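Local coordinates for protein type I modular polyketide synthase (Streptomyces albus subsp. albus, PDB 6IYT) that transfers an acyl extender unit, probably ethylmalonyl, from coenzyme A as an acyltransferase domain of the salinomycin polyketide synthase, at residues P206-E216 and S344-N352. Sequence-based numbering, arbitrary orientation.
Sequences PDAVVGHSQGE and SVPLYSTVN
T350 and E216 meet where strand 208-211 gives way to helix 215-223. T350 OG1 donates to G211 O (2.8 Å), and T350 N donates to E216 OE1 (3.0 Å), which it meets on the syn side but 31° out of the carboxylate plane. A chi1 of 57° places OG1 toward G211 O, with CG2 beside V210 CG1 (3.6 Å); a water that accepts from S213 N donates to T350 OG1. E216 OE2 lies against V351 CG2 and is hydrogen-bonded to Y365 OH and N369 ND2, so both carboxylate oxygens are gripped. In the second shell, S349 OG is hydrogen-bonded to Y365 OH and, in an ST turn, accepts from V351 N. G211, S213 and G215 fit the GxSxG nucleophile elbow of acyltransferases, where S213, hydrogen-bonded to H320, is probably the nucleophile. Further back, V209 pairs in parallel with 346-348: V209 N donates to P346 O (3.0 Å) and V209 O accepts from Y348 N (2.9 Å). L347 CD1 packs on V209 CG2 (3.5 Å), and V210 CG2 on Y348 CB. Segment 344-352 flanks the edge of the parallel sheet opposite strand 120-125, with helix 376-385 packing on V210 and Y348, and helix 215-223 on V209 and L347.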
# COMPACT_ATOMS: atom_id res chain seq x y z
N PRO A 206 -0.51 4.50 -11.52
CA PRO A 206 -0.82 5.81 -10.90
C PRO A 206 -0.86 6.94 -11.91
O PRO A 206 -0.09 6.93 -12.88
CB PRO A 206 0.36 6.02 -9.95
CG PRO A 206 1.45 5.24 -10.54
CD PRO A 206 0.79 4.00 -11.09
N ASP A 207 -1.86 7.80 -11.77
CA ASP A 207 -1.88 9.12 -12.42
C ASP A 207 -1.16 10.14 -11.55
O ASP A 207 -0.81 11.26 -12.02
CB ASP A 207 -3.34 9.58 -12.67
CG ASP A 207 -4.12 8.61 -13.57
OD1 ASP A 207 -3.59 8.28 -14.65
OD2 ASP A 207 -5.23 8.15 -13.18
N ALA A 208 -0.99 9.80 -10.29
CA ALA A 208 -0.25 10.60 -9.33
C ALA A 208 0.22 9.67 -8.22
O ALA A 208 -0.35 8.58 -8.05
CB ALA A 208 -1.11 11.68 -8.76
N VAL A 209 1.12 10.15 -7.37
CA VAL A 209 1.55 9.39 -6.20
C VAL A 209 1.53 10.27 -4.96
O VAL A 209 1.58 11.48 -5.07
CB VAL A 209 2.96 8.83 -6.36
CG1 VAL A 209 3.04 7.86 -7.53
CG2 VAL A 209 3.98 9.96 -6.50
N VAL A 210 1.28 9.63 -3.80
CA VAL A 210 1.33 10.32 -2.50
C VAL A 210 1.97 9.40 -1.50
O VAL A 210 1.68 8.20 -1.45
CB VAL A 210 -0.05 10.71 -1.97
CG1 VAL A 210 0.07 11.56 -0.73
CG2 VAL A 210 -0.83 11.44 -3.02
N GLY A 211 2.89 9.94 -0.73
CA GLY A 211 3.58 9.18 0.29
C GLY A 211 3.37 9.77 1.68
O GLY A 211 3.08 10.98 1.84
N HIS A 212 3.66 8.97 2.68
CA HIS A 212 3.52 9.38 4.08
C HIS A 212 4.88 9.18 4.77
O HIS A 212 5.42 8.07 4.76
CB HIS A 212 2.45 8.52 4.75
CG HIS A 212 2.06 8.98 6.10
ND1 HIS A 212 0.78 9.41 6.41
CD2 HIS A 212 2.79 9.13 7.22
CE1 HIS A 212 0.72 9.69 7.70
NE2 HIS A 212 1.92 9.50 8.22
N SER A 213 5.50 10.28 5.22
CA SER A 213 6.81 10.18 5.88
C SER A 213 7.82 9.50 4.92
O SER A 213 7.89 9.88 3.79
CB SER A 213 6.66 9.40 7.18
OG SER A 213 7.81 9.53 7.99
N GLN A 214 8.48 8.42 5.37
CA GLN A 214 9.45 7.68 4.55
C GLN A 214 8.81 7.13 3.27
O GLN A 214 9.51 6.90 2.26
CB GLN A 214 10.06 6.51 5.37
CG GLN A 214 9.03 5.46 5.72
CD GLN A 214 9.51 4.44 6.72
OE1 GLN A 214 9.86 3.30 6.35
NE2 GLN A 214 9.39 4.77 8.00
N GLY A 215 7.49 6.97 3.28
CA GLY A 215 6.77 6.52 2.10
C GLY A 215 6.99 7.41 0.88
O GLY A 215 6.75 7.01 -0.26
N GLU A 216 7.23 8.69 1.12
CA GLU A 216 7.46 9.60 0.01
C GLU A 216 8.70 9.18 -0.79
O GLU A 216 8.83 9.55 -1.94
CB GLU A 216 7.59 11.04 0.50
CG GLU A 216 6.25 11.66 0.89
CD GLU A 216 6.25 13.19 0.83
OE1 GLU A 216 5.21 13.76 0.43
OE2 GLU A 216 7.32 13.82 1.06
N SER A 344 7.31 11.11 -13.96
CA SER A 344 6.32 10.65 -14.97
C SER A 344 4.96 11.21 -14.66
O SER A 344 4.08 11.32 -15.54
CB SER A 344 6.23 9.10 -14.91
OG SER A 344 7.18 8.53 -15.76
N VAL A 345 4.75 11.44 -13.38
CA VAL A 345 3.47 11.58 -12.80
C VAL A 345 3.71 12.48 -11.57
O VAL A 345 4.78 12.41 -10.96
CB VAL A 345 3.01 10.17 -12.48
CG1 VAL A 345 2.86 9.90 -11.02
CG2 VAL A 345 1.87 9.76 -13.35
N PRO A 346 2.79 13.41 -11.29
CA PRO A 346 3.05 14.30 -10.13
C PRO A 346 3.10 13.58 -8.80
O PRO A 346 2.36 12.60 -8.59
CB PRO A 346 1.85 15.28 -10.15
CG PRO A 346 1.22 15.14 -11.46
CD PRO A 346 1.55 13.77 -12.00
N LEU A 347 3.73 14.25 -7.81
CA LEU A 347 3.77 13.77 -6.42
C LEU A 347 3.09 14.80 -5.53
O LEU A 347 3.42 15.98 -5.60
CB LEU A 347 5.23 13.57 -5.97
CG LEU A 347 5.57 13.07 -4.56
CD1 LEU A 347 4.41 12.32 -3.94
CD2 LEU A 347 6.80 12.17 -4.58
N TYR A 348 2.00 14.39 -4.87
CA TYR A 348 1.26 15.28 -3.99
C TYR A 348 1.91 15.27 -2.61
O TYR A 348 1.75 14.34 -1.84
CB TYR A 348 -0.22 14.84 -3.88
CG TYR A 348 -1.12 15.33 -5.00
CD1 TYR A 348 -0.94 14.91 -6.27
CD2 TYR A 348 -2.19 16.15 -4.73
CE1 TYR A 348 -1.75 15.37 -7.31
CE2 TYR A 348 -3.06 16.55 -5.73
CZ TYR A 348 -2.85 16.12 -7.02
OH TYR A 348 -3.72 16.48 -8.03
N SER A 349 2.67 16.31 -2.31
CA SER A 349 3.49 16.31 -1.10
C SER A 349 2.62 16.39 0.13
O SER A 349 1.74 17.26 0.22
CB SER A 349 4.45 17.51 -1.10
OG SER A 349 5.16 17.55 0.10
N THR A 350 2.91 15.52 1.11
CA THR A 350 2.31 15.61 2.46
C THR A 350 3.20 16.38 3.44
O THR A 350 2.90 16.49 4.64
CB THR A 350 2.05 14.23 3.01
OG1 THR A 350 3.29 13.49 3.02
CG2 THR A 350 1.04 13.53 2.14
N VAL A 351 4.24 17.01 2.89
CA VAL A 351 5.11 17.88 3.64
C VAL A 351 4.67 19.33 3.50
O VAL A 351 4.52 20.02 4.49
CB VAL A 351 6.55 17.74 3.14
CG1 VAL A 351 7.49 18.62 3.91
CG2 VAL A 351 6.98 16.29 3.21
N ASN A 352 4.42 19.78 2.27
CA ASN A 352 4.08 21.20 2.04
C ASN A 352 2.75 21.41 1.33
O ASN A 352 2.36 22.53 1.06
CB ASN A 352 5.20 21.92 1.32
CG ASN A 352 5.52 21.33 -0.03
OD1 ASN A 352 4.67 20.73 -0.68
ND2 ASN A 352 6.78 21.43 -0.43
O HOH W 1 5.47 13.10 4.69